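Local structure of tail spike protein gp49 (Pseudomonas phage LKA1, 4RU4) at residues 134-139 against 179-184; 145-150 against 168-173; 160-165 against 330-335; 272-277 against 294-299. The protein is a trimeric phage tailspike that probably cleaves the O-specific polysaccharide of its Pseudomonas host by a lyase reaction during infection. All coordinates share one frame; numbering follows the deposited sequence. Where two conformers were deposited one is given.

Contact 1 (134-139 against 179-184)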
# COMPACT_ATOMS: atom_id res chain seq x y z
N ILE B 134 -0.82 -33.91 6.98
CA ILE B 134 -1.20 -34.28 8.32
C ILE B 134 -1.68 -35.73 8.32
O ILE B 134 -2.53 -36.11 7.51
CB ILE B 134 -2.39 -33.40 8.81
CG1 ILE B 134 -2.07 -31.91 8.71
CG2 ILE B 134 -2.77 -33.76 10.23
CD1 ILE B 134 -0.91 -31.46 9.56
N ASP B 135 -1.13 -36.52 9.25
CA ASP B 135 -1.47 -37.93 9.39
C ASP B 135 -2.34 -38.19 10.62
O ASP B 135 -1.86 -38.11 11.76
CB ASP B 135 -0.20 -38.78 9.49
CG ASP B 135 0.65 -38.72 8.23
OD1 ASP B 135 0.07 -38.63 7.12
OD2 ASP B 135 1.90 -38.76 8.35
N PHE B 136 -3.62 -38.52 10.39
CA PHE B 136 -4.57 -38.77 11.46
C PHE B 136 -4.50 -40.21 11.93
O PHE B 136 -4.24 -41.12 11.14
CB PHE B 136 -5.98 -38.43 10.99
CG PHE B 136 -6.27 -36.95 10.98
CD1 PHE B 136 -5.98 -36.18 9.86
CD2 PHE B 136 -6.81 -36.34 12.09
CE1 PHE B 136 -6.26 -34.81 9.85
CE2 PHE B 136 -7.08 -34.96 12.09
CZ PHE B 136 -6.78 -34.20 10.96
N ALA B 137 -4.74 -40.41 13.23
CA ALA B 137 -4.66 -41.74 13.83
C ALA B 137 -5.70 -42.70 13.27
O ALA B 137 -5.51 -43.90 13.32
CB ALA B 137 -4.79 -41.64 15.34
N SER B 138 -6.80 -42.17 12.76
CA SER B 138 -7.88 -43.01 12.22
C SER B 138 -8.69 -42.15 11.26
O SER B 138 -8.41 -40.96 11.13
CB SER B 138 -8.76 -43.56 13.35
OG SER B 138 -9.48 -42.52 14.00
N THR B 139 -9.67 -42.74 10.58
CA THR B 139 -10.38 -42.03 9.50
C THR B 139 -11.01 -40.69 9.92
O THR B 139 -11.89 -40.69 10.77
CB THR B 139 -11.56 -42.89 8.96
OG1 THR B 139 -11.06 -44.15 8.50
CG2 THR B 139 -12.27 -42.17 7.82
N ASN B 179 -6.02 -42.05 5.85
CA ASN B 179 -5.86 -41.24 7.06
C ASN B 179 -5.02 -39.98 6.86
O ASN B 179 -4.80 -39.21 7.80
CB ASN B 179 -5.26 -42.08 8.18
CG ASN B 179 -6.22 -43.09 8.70
OD1 ASN B 179 -7.42 -42.98 8.45
ND2 ASN B 179 -5.72 -44.08 9.42
N THR B 180 -4.57 -39.77 5.63
CA THR B 180 -3.70 -38.66 5.31
C THR B 180 -4.48 -37.47 4.78
O THR B 180 -5.19 -37.59 3.77
CB THR B 180 -2.69 -39.07 4.25
OG1 THR B 180 -1.93 -40.19 4.73
CG2 THR B 180 -1.75 -37.90 3.92
N VAL B 181 -4.32 -36.33 5.42
CA VAL B 181 -4.99 -35.10 5.01
C VAL B 181 -3.96 -34.04 4.57
O VAL B 181 -3.08 -33.62 5.34
CB VAL B 181 -5.87 -34.58 6.15
CG1 VAL B 181 -6.47 -33.21 5.81
CG2 VAL B 181 -6.96 -35.60 6.48
N THR B 182 -4.05 -33.62 3.32
CA THR B 182 -3.16 -32.57 2.86
C THR B 182 -3.88 -31.23 3.03
O THR B 182 -5.11 -31.18 3.03
CB THR B 182 -2.68 -32.78 1.39
OG1 THR B 182 -3.80 -32.96 0.51
CG2 THR B 182 -1.74 -34.01 1.29
N ILE B 183 -3.13 -30.15 3.16
CA ILE B 183 -3.75 -28.86 3.49
C ILE B 183 -3.31 -27.81 2.50
O ILE B 183 -2.31 -28.00 1.77
CB ILE B 183 -3.42 -28.44 4.93
CG1 ILE B 183 -1.90 -28.24 5.11
CG2 ILE B 183 -3.99 -29.46 5.92
CD1 ILE B 183 -1.44 -28.03 6.55
N ARG B 184 -4.05 -26.70 2.45
CA ARG B 184 -3.86 -25.71 1.40
C ARG B 184 -2.73 -24.68 1.62
O ARG B 184 -2.30 -24.05 0.66
CB ARG B 184 -5.19 -25.03 1.08
CG ARG B 184 -6.22 -25.99 0.49
CD ARG B 184 -7.59 -25.35 0.26
NE ARG B 184 -8.36 -26.23 -0.63
CZ ARG B 184 -9.65 -26.07 -0.87
NH1 ARG B 184 -10.30 -25.08 -0.30
NH2 ARG B 184 -10.29 -26.88 -1.70
O HOH W 1 -1.53 -41.64 7.21
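Ile134 and Val181 form a hydrogen-bonded pair of a short antiparallel beta ladder, where the end of strand 133-135 runs beside strand 180-183 in the Ig-like domain. The bond from Val181 N to Ile134 O is 2.8 Å long and nearly straight, with 173° at the hydrogen. Its return, Ile134 N to Val181 O, is equally short at 2.8 Å but bends to 154°. Asp135 and Thr180 follow as a non-hydrogen-bonded pair, and Phe136 N to Asn179 O at 2.9 Å closes the ladder.

Ile134 and Val181 share the apolar face. Val181 has CG1 anti to its backbone N (chi1 174°), which leaves CG2 to meet the Phe136 ring obliquely, 3.5 Å from CE1. Asn179 O lies in the plane of that ring, at its edge. Further out, Ile124 packs on both Ile134 and Phe136, while Val173 of strand 168-177 touches Val181.

On the other face of the ladder Asp135 and Thr180 lie side by side and share a water, 2.9 Å from Thr180 OG1 and weakly bonded to Asp135 OD1. At the loop end Asn179 OD1 comes within 3.1 Å of Thr139 N, at an angle too poor for a hydrogen bond.

Contact 2 (145-150 against 168-173). With EDO (1,2-ethanediol), chain H.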
# COMPACT_ATOMS: atom_id res chain seq x y z
N GLY B 145 -11.81 -28.36 1.43
CA GLY B 145 -12.50 -27.12 1.76
C GLY B 145 -12.85 -27.06 3.25
O GLY B 145 -13.17 -25.99 3.77
N ASP B 146 -12.80 -28.19 3.95
CA ASP B 146 -13.14 -28.18 5.38
C ASP B 146 -12.05 -27.45 6.16
O ASP B 146 -10.93 -27.32 5.70
CB ASP B 146 -13.32 -29.61 5.94
CG ASP B 146 -14.68 -30.24 5.60
OD1 ASP B 146 -15.57 -29.56 5.06
OD2 ASP B 146 -14.85 -31.43 5.92
N VAL B 147 -12.40 -26.99 7.36
CA VAL B 147 -11.46 -26.25 8.22
C VAL B 147 -11.33 -26.92 9.57
O VAL B 147 -12.33 -27.32 10.18
CB VAL B 147 -11.90 -24.77 8.39
CG1 VAL B 147 -11.02 -24.02 9.41
CG2 VAL B 147 -11.88 -24.08 7.03
N PHE B 148 -10.10 -27.08 10.02
CA PHE B 148 -9.88 -27.61 11.36
C PHE B 148 -8.82 -26.82 12.10
O PHE B 148 -8.03 -26.09 11.49
CB PHE B 148 -9.55 -29.12 11.33
CG PHE B 148 -8.25 -29.49 10.63
CD1 PHE B 148 -7.06 -29.54 11.32
CD2 PHE B 148 -8.26 -29.88 9.28
CE1 PHE B 148 -5.89 -29.91 10.71
CE2 PHE B 148 -7.08 -30.24 8.65
CZ PHE B 148 -5.89 -30.27 9.37
N ILE B 149 -8.85 -26.95 13.42
CA ILE B 149 -7.90 -26.30 14.30
C ILE B 149 -7.04 -27.35 14.99
O ILE B 149 -7.55 -28.30 15.60
CB ILE B 149 -8.63 -25.53 15.42
CG1 ILE B 149 -9.43 -24.37 14.84
CG2 ILE B 149 -7.61 -25.00 16.46
CD1 ILE B 149 -10.44 -23.77 15.84
N ILE B 150 -5.73 -27.20 14.87
CA ILE B 150 -4.80 -27.93 15.72
C ILE B 150 -4.64 -27.09 16.98
O ILE B 150 -4.36 -25.89 16.89
CB ILE B 150 -3.44 -28.05 15.02
CG1 ILE B 150 -3.62 -28.79 13.68
CG2 ILE B 150 -2.39 -28.70 15.96
CD1 ILE B 150 -2.35 -28.83 12.81
N GLY B 168 -1.09 -23.51 18.22
CA GLY B 168 -1.98 -24.24 17.32
C GLY B 168 -2.23 -23.35 16.11
O GLY B 168 -1.62 -22.30 15.99
N GLU B 169 -3.13 -23.76 15.22
CA GLU B 169 -3.49 -22.90 14.08
C GLU B 169 -4.66 -23.49 13.32
O GLU B 169 -5.05 -24.64 13.57
CB GLU B 169 -2.29 -22.73 13.11
CG GLU B 169 -1.68 -24.01 12.59
CD GLU B 169 -0.31 -23.77 11.94
OE1 GLU B 169 -0.25 -23.32 10.77
OE2 GLU B 169 0.72 -23.98 12.64
N PHE B 170 -5.21 -22.72 12.38
CA PHE B 170 -6.28 -23.18 11.49
C PHE B 170 -5.74 -23.75 10.17
O PHE B 170 -4.91 -23.10 9.51
CB PHE B 170 -7.20 -22.03 11.11
CG PHE B 170 -8.11 -21.57 12.21
CD1 PHE B 170 -7.59 -20.94 13.34
CD2 PHE B 170 -9.49 -21.75 12.11
CE1 PHE B 170 -8.43 -20.47 14.35
CE2 PHE B 170 -10.35 -21.29 13.13
CZ PHE B 170 -9.82 -20.64 14.25
N CYS B 171 -6.26 -24.91 9.77
CA CYS B 171 -5.84 -25.56 8.53
C CYS B 171 -7.04 -25.76 7.62
O CYS B 171 -8.15 -26.00 8.08
CB CYS B 171 -5.22 -26.92 8.80
SG CYS B 171 -3.79 -26.92 9.87
N GLU B 172 -6.81 -25.63 6.32
CA GLU B 172 -7.89 -25.75 5.34
C GLU B 172 -7.58 -26.97 4.46
O GLU B 172 -6.52 -27.05 3.84
CB GLU B 172 -8.00 -24.46 4.51
CG GLU B 172 -9.21 -24.42 3.58
CD GLU B 172 -9.33 -23.10 2.79
OE1 GLU B 172 -8.86 -22.02 3.27
OE2 GLU B 172 -9.90 -23.18 1.68
N VAL B 173 -8.50 -27.93 4.44
CA VAL B 173 -8.24 -29.22 3.78
C VAL B 173 -8.09 -29.11 2.25
O VAL B 173 -8.93 -28.50 1.57
CB VAL B 173 -9.32 -30.30 4.18
CG1 VAL B 173 -9.09 -31.64 3.46
CG2 VAL B 173 -9.32 -30.52 5.71
C1 EDO H . -10.80 -20.98 -0.69
O1 EDO H . -9.75 -20.77 0.26
C2 EDO H . -11.71 -19.77 -0.73
O2 EDO H . -12.44 -19.73 0.51
O HOH W 2 -12.89 -23.51 2.43
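Ile149 lies alongside Phe170, pointing the same way, in a non-hydrogen-bonded antiparallel pair. Its CB stays near the backbone, 4.1 Å from Glu169 O, and CG2 keeps to the same carbonyl. CG1 is anti to the carbonyl carbon (chi1 -66°), a setting that brings it over the centre of the Phe170 ring: CG1 is 3.7 Å from the centroid and 12° off the normal, a CH-pi contact. The tip, CD1, reaches the rim, 3.6 Å from Phe170 CZ. Val147 CG1 meets the same ring at its edge, in plane.

On the sheet's other face the roles are exchanged. Cys171 CB sits over the Phe148 ring, 3.7 Å from its centroid and offset toward the rim, while SG lies oblique to the ring and 3.8 Å from Ile150 CD1. Val173 CG2 fills the edge, 3.7 Å from Phe148 CE2.

Six backbone hydrogen bonds join the segments. Gly145, with positive phi, and Asp146 stand together opposite Val173: Gly145 N binds Val173 O at 2.9 Å and Val173 N binds Asp146 O at 2.8 Å, the pattern of a G1 beta bulge.

Strand 147-151 runs between 168-177 and 197-202, whose Ile198 touches Phe148 and Ile150. Strand 180-183 flanks 168-177 and lays Ile183 on both Phe148 and Cys171, while Glu172 pairs with Arg184 and with Lys287 of the second subunit.

Contact 3 (160-165 against 330-335)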
# COMPACT_ATOMS: atom_id res chain seq x y z
N GLY B 160 5.41 -17.40 26.27
CA GLY B 160 5.44 -17.43 27.71
C GLY B 160 4.91 -16.15 28.35
O GLY B 160 4.77 -16.09 29.57
N PHE B 161 4.63 -15.13 27.54
CA PHE B 161 4.23 -13.83 28.10
C PHE B 161 2.87 -13.91 28.82
O PHE B 161 2.64 -13.19 29.78
CB PHE B 161 4.24 -12.73 27.03
CG PHE B 161 5.63 -12.16 26.74
CD1 PHE B 161 6.19 -11.20 27.58
CD2 PHE B 161 6.35 -12.57 25.62
CE1 PHE B 161 7.44 -10.67 27.31
CE2 PHE B 161 7.62 -12.03 25.33
CZ PHE B 161 8.16 -11.08 26.20
N ARG B 162 1.98 -14.78 28.34
CA ARG B 162 0.69 -15.02 29.02
C ARG B 162 0.33 -16.47 28.93
O ARG B 162 0.60 -17.12 27.94
CB ARG B 162 -0.48 -14.22 28.38
CG ARG B 162 -0.24 -12.71 28.45
CD ARG B 162 -1.52 -11.88 28.53
NE ARG B 162 -1.26 -10.51 28.06
CZ ARG B 162 -2.12 -9.49 28.18
NH1 ARG B 162 -3.28 -9.65 28.82
NH2 ARG B 162 -1.81 -8.30 27.67
N THR B 163 -0.30 -16.96 30.01
CA THR B 163 -0.88 -18.28 30.12
C THR B 163 -1.69 -18.69 28.90
O THR B 163 -1.54 -19.80 28.36
CB THR B 163 -1.86 -18.30 31.34
OG1 THR B 163 -1.14 -18.01 32.54
CG2 THR B 163 -2.56 -19.65 31.49
N SER B 164 -2.57 -17.79 28.48
CA SER B 164 -3.56 -18.08 27.45
C SER B 164 -2.97 -18.06 26.03
O SER B 164 -3.68 -18.31 25.06
CB SER B 164 -4.70 -17.07 27.53
OG SER B 164 -4.20 -15.75 27.27
N TYR B 165 -1.68 -17.74 25.91
CA TYR B 165 -1.07 -17.71 24.57
C TYR B 165 -0.65 -19.12 24.17
O TYR B 165 0.53 -19.48 24.19
CB TYR B 165 0.13 -16.74 24.52
CG TYR B 165 -0.22 -15.27 24.69
CD1 TYR B 165 -1.55 -14.83 24.63
CD2 TYR B 165 0.78 -14.32 24.89
CE1 TYR B 165 -1.87 -13.48 24.79
CE2 TYR B 165 0.47 -12.99 25.02
CZ TYR B 165 -0.84 -12.57 24.98
OH TYR B 165 -1.09 -11.22 25.12
N ASP B 330 -4.08 -2.18 18.12
CA ASP B 330 -3.52 -3.22 19.00
C ASP B 330 -3.29 -4.57 18.29
O ASP B 330 -4.03 -4.95 17.39
CB ASP B 330 -4.42 -3.42 20.25
CG ASP B 330 -4.00 -4.60 21.08
OD1 ASP B 330 -3.12 -4.43 21.97
OD2 ASP B 330 -4.51 -5.73 20.82
N PHE B 331 -2.21 -5.25 18.67
CA PHE B 331 -2.08 -6.70 18.58
C PHE B 331 -1.61 -7.15 19.95
O PHE B 331 -0.72 -6.51 20.53
CB PHE B 331 -0.98 -7.10 17.59
CG PHE B 331 -1.26 -6.77 16.16
CD1 PHE B 331 -2.28 -7.43 15.46
CD2 PHE B 331 -0.46 -5.86 15.47
CE1 PHE B 331 -2.53 -7.15 14.14
CE2 PHE B 331 -0.72 -5.58 14.13
CZ PHE B 331 -1.75 -6.24 13.46
N HIS B 332 -2.14 -8.25 20.48
CA HIS B 332 -1.54 -8.88 21.68
C HIS B 332 -0.39 -9.84 21.32
O HIS B 332 -0.15 -10.16 20.14
CB HIS B 332 -2.60 -9.62 22.51
CG HIS B 332 -3.40 -8.72 23.40
ND1 HIS B 332 -3.98 -7.55 22.94
CD2 HIS B 332 -3.71 -8.81 24.71
CE1 HIS B 332 -4.61 -6.96 23.95
NE2 HIS B 332 -4.47 -7.71 25.03
N GLY B 333 0.36 -10.29 22.33
CA GLY B 333 1.53 -11.12 22.07
C GLY B 333 1.29 -12.50 21.49
O GLY B 333 2.26 -13.25 21.27
N ASN B 334 0.03 -12.89 21.27
CA ASN B 334 -0.18 -14.13 20.54
C ASN B 334 -0.49 -13.93 19.05
O ASN B 334 -1.17 -14.76 18.45
CB ASN B 334 -1.27 -15.00 21.21
CG ASN B 334 -2.66 -14.39 21.05
OD1 ASN B 334 -2.82 -13.18 20.99
ND2 ASN B 334 -3.69 -15.25 20.99
N ALA B 335 -0.02 -12.83 18.47
CA ALA B 335 -0.24 -12.54 17.06
C ALA B 335 0.99 -12.98 16.29
O ALA B 335 2.11 -12.80 16.76
CB ALA B 335 -0.48 -11.02 16.84
O HOH W 3 -5.25 -7.44 27.62
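Tyr165 lays one face of its ring on the 333-334 backbone and on the side chain of Asn334. Asn334 CB is 3.9 Å from the ring centroid and 28° off its normal, a CH-pi contact, and comes within 3.4 Å of Tyr165 CD1. In Asn334 a chi1 of 70° sets CG between the backbone N and the carbonyl carbon, and the amide plane is 9° from parallel to the ring. The opposite ring face is covered over its centre by Arg162 CB.

A loop between strands 147-151 and 168-177 of the Ig-like domain here packs on the pectin lyase-like beta-helix, each side presenting a type I turn, Arg162 to Tyr165 and His332 to Ala335. At the ring's tip Tyr165 OH is 3.4 Å from His332 CB and is hydrogen-bonded to OE1 of Glu376, a residue outside both segments. Glu376 OE1 also binds Gly333 N, and its OE2 pairs with Arg162 NE, so one acidic group ties both turns together.

The imidazole of His332 is held at both nitrogens. ND1 gives a 2.8 Å bond to Asp330 OD2, which lies in the ring plane and is met on its syn side. NE2 is 2.7 Å from a water that accepts a bond from Arg162 NH1 at 3.2 Å. Alongside this bridge the guanidinium turns a face toward the imidazole, Arg162 NH2 standing 3.6 Å from His332 CD2.

Contact 4 (272-277 against 294-299). With EDO (1,2-ethanediol), chain U.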
# COMPACT_ATOMS: atom_id res chain seq x y z
N GLY B 272 -12.90 -1.88 20.18
CA GLY B 272 -13.87 -1.55 19.12
C GLY B 272 -14.21 -2.86 18.40
O GLY B 272 -15.28 -3.40 18.57
N ILE B 273 -13.26 -3.34 17.58
CA ILE B 273 -13.34 -4.67 16.95
C ILE B 273 -12.18 -5.50 17.49
O ILE B 273 -11.03 -5.05 17.47
CB ILE B 273 -13.16 -4.57 15.42
CG1 ILE B 273 -14.17 -3.60 14.82
CG2 ILE B 273 -13.32 -5.94 14.74
CD1 ILE B 273 -13.77 -3.05 13.38
N ILE B 274 -12.47 -6.70 17.97
CA ILE B 274 -11.41 -7.58 18.43
C ILE B 274 -11.48 -8.94 17.75
O ILE B 274 -12.56 -9.56 17.62
CB ILE B 274 -11.34 -7.72 19.98
CG1 ILE B 274 -10.29 -8.79 20.35
CG2 ILE B 274 -12.72 -8.06 20.57
CD1 ILE B 274 -9.68 -8.64 21.68
N PHE B 275 -10.31 -9.39 17.29
CA PHE B 275 -10.17 -10.72 16.69
C PHE B 275 -9.45 -11.57 17.72
O PHE B 275 -8.25 -11.39 17.93
CB PHE B 275 -9.36 -10.66 15.39
CG PHE B 275 -10.06 -9.93 14.24
CD1 PHE B 275 -10.00 -8.55 14.14
CD2 PHE B 275 -10.74 -10.63 13.26
CE1 PHE B 275 -10.64 -7.88 13.09
CE2 PHE B 275 -11.37 -9.96 12.20
CZ PHE B 275 -11.32 -8.57 12.14
N GLY B 276 -10.18 -12.47 18.38
CA GLY B 276 -9.60 -13.34 19.39
C GLY B 276 -9.38 -14.71 18.79
O GLY B 276 -10.34 -15.33 18.28
N ASN B 277 -8.15 -15.19 18.81
CA ASN B 277 -7.86 -16.54 18.32
C ASN B 277 -8.39 -16.78 16.90
O ASN B 277 -9.01 -17.81 16.63
CB ASN B 277 -8.44 -17.56 19.32
CG ASN B 277 -8.00 -17.28 20.77
OD1 ASN B 277 -8.84 -17.07 21.65
ND2 ASN B 277 -6.67 -17.29 21.03
N ALA B 294 -9.04 0.60 19.40
CA ALA B 294 -10.06 0.64 18.36
C ALA B 294 -10.18 -0.73 17.70
O ALA B 294 -11.28 -1.25 17.50
CB ALA B 294 -9.72 1.71 17.30
N ILE B 295 -9.05 -1.28 17.28
CA ILE B 295 -9.01 -2.66 16.80
C ILE B 295 -7.95 -3.36 17.64
O ILE B 295 -6.91 -2.77 17.99
CB ILE B 295 -8.70 -2.74 15.29
CG1 ILE B 295 -9.80 -2.03 14.48
CG2 ILE B 295 -8.52 -4.20 14.84
CD1 ILE B 295 -9.61 -2.15 12.93
N ALA B 296 -8.22 -4.62 17.98
CA ALA B 296 -7.29 -5.40 18.78
C ALA B 296 -7.30 -6.83 18.29
O ALA B 296 -8.19 -7.24 17.55
CB ALA B 296 -7.69 -5.36 20.23
N THR B 297 -6.29 -7.59 18.70
CA THR B 297 -6.32 -9.03 18.54
C THR B 297 -5.91 -9.64 19.88
O THR B 297 -5.21 -9.00 20.67
CB THR B 297 -5.37 -9.51 17.39
OG1 THR B 297 -4.00 -9.26 17.75
CG2 THR B 297 -5.68 -8.77 16.08
N GLY B 298 -6.32 -10.87 20.15
CA GLY B 298 -5.91 -11.49 21.40
C GLY B 298 -6.60 -12.82 21.47
O GLY B 298 -6.38 -13.67 20.61
N GLY B 299 -7.48 -12.97 22.45
CA GLY B 299 -8.25 -14.20 22.59
C GLY B 299 -8.60 -14.49 24.04
O GLY B 299 -8.52 -13.61 24.91
C1 EDO U . -5.92 -11.36 24.91
O1 EDO U . -5.35 -11.74 26.16
C2 EDO U . -7.25 -10.67 25.17
O2 EDO U . -7.78 -10.13 23.97
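Gly298 O is gripped by Asn277 N at 2.9 Å and by Asn334 ND2 from the next coil of the beta-helix, with Gly276 CA adding a CA-H...O contact. Asn277 N stands 37° above the carbonyl plane, so its N-H is not directed at a lone pair. Ala296 O is also shared: Phe275 N bonds to it at 3.0 Å while Ile274 CA makes a CA-H...O contact.

Ile273 faces Ile295 and Gly276 faces Gly298 in parallel register, but the five backbone bonds run to residues either side of a partner: Ile273 N binds Ala294 O, and Ile273 O takes Ala296 N. These are rungs of the right-handed parallel beta-helix of the pectate lyase type, and both segments turn a corner at the start. On one face Ile273 CD1 is 4.2 Å from Ile295 CG1, and next to them Phe275 CB lies 4.2 Å from Thr297 CG2. Met313 backs Phe275, Ile295 and Thr297.

On the other, Ile274 CG1 is anti to the backbone N (chi1 174°), and CD1 meets Ala296 CB at 4.1 Å and O2 of a bound ethanediol at 3.3 Å. At the ladder's end Gly276 CA and Gly299 CA come within 3.6 Å, beside Asn277, whose ND2 bonds to Val306 O.

Contacts 1 and 2 belong to the Ig-like domain and contact 4 to the beta-helix; contact 3 joins the two, as does the packing of Phe170 of contact 2 on Asn277 O of contact 4. Contacts 1 and 2 are antiparallel ladders carried by neighbouring strands 180-183 and 168-177, with contact 2 nested inside the loop closed by contact 1. Contact 2 is buried and rich in aromatic packing, whereas contact 1 is partly buried and frays into an exposed loop. Contact 4 is a parallel ladder, equally buried, with mainly aliphatic side chains, one phenylalanine and glycines. Contact 3, largely buried but with an exposed arginine, lacks strand pairing; it adjoins contact 4 through Asp330 N and Ile295 O, 2.9 Å apart.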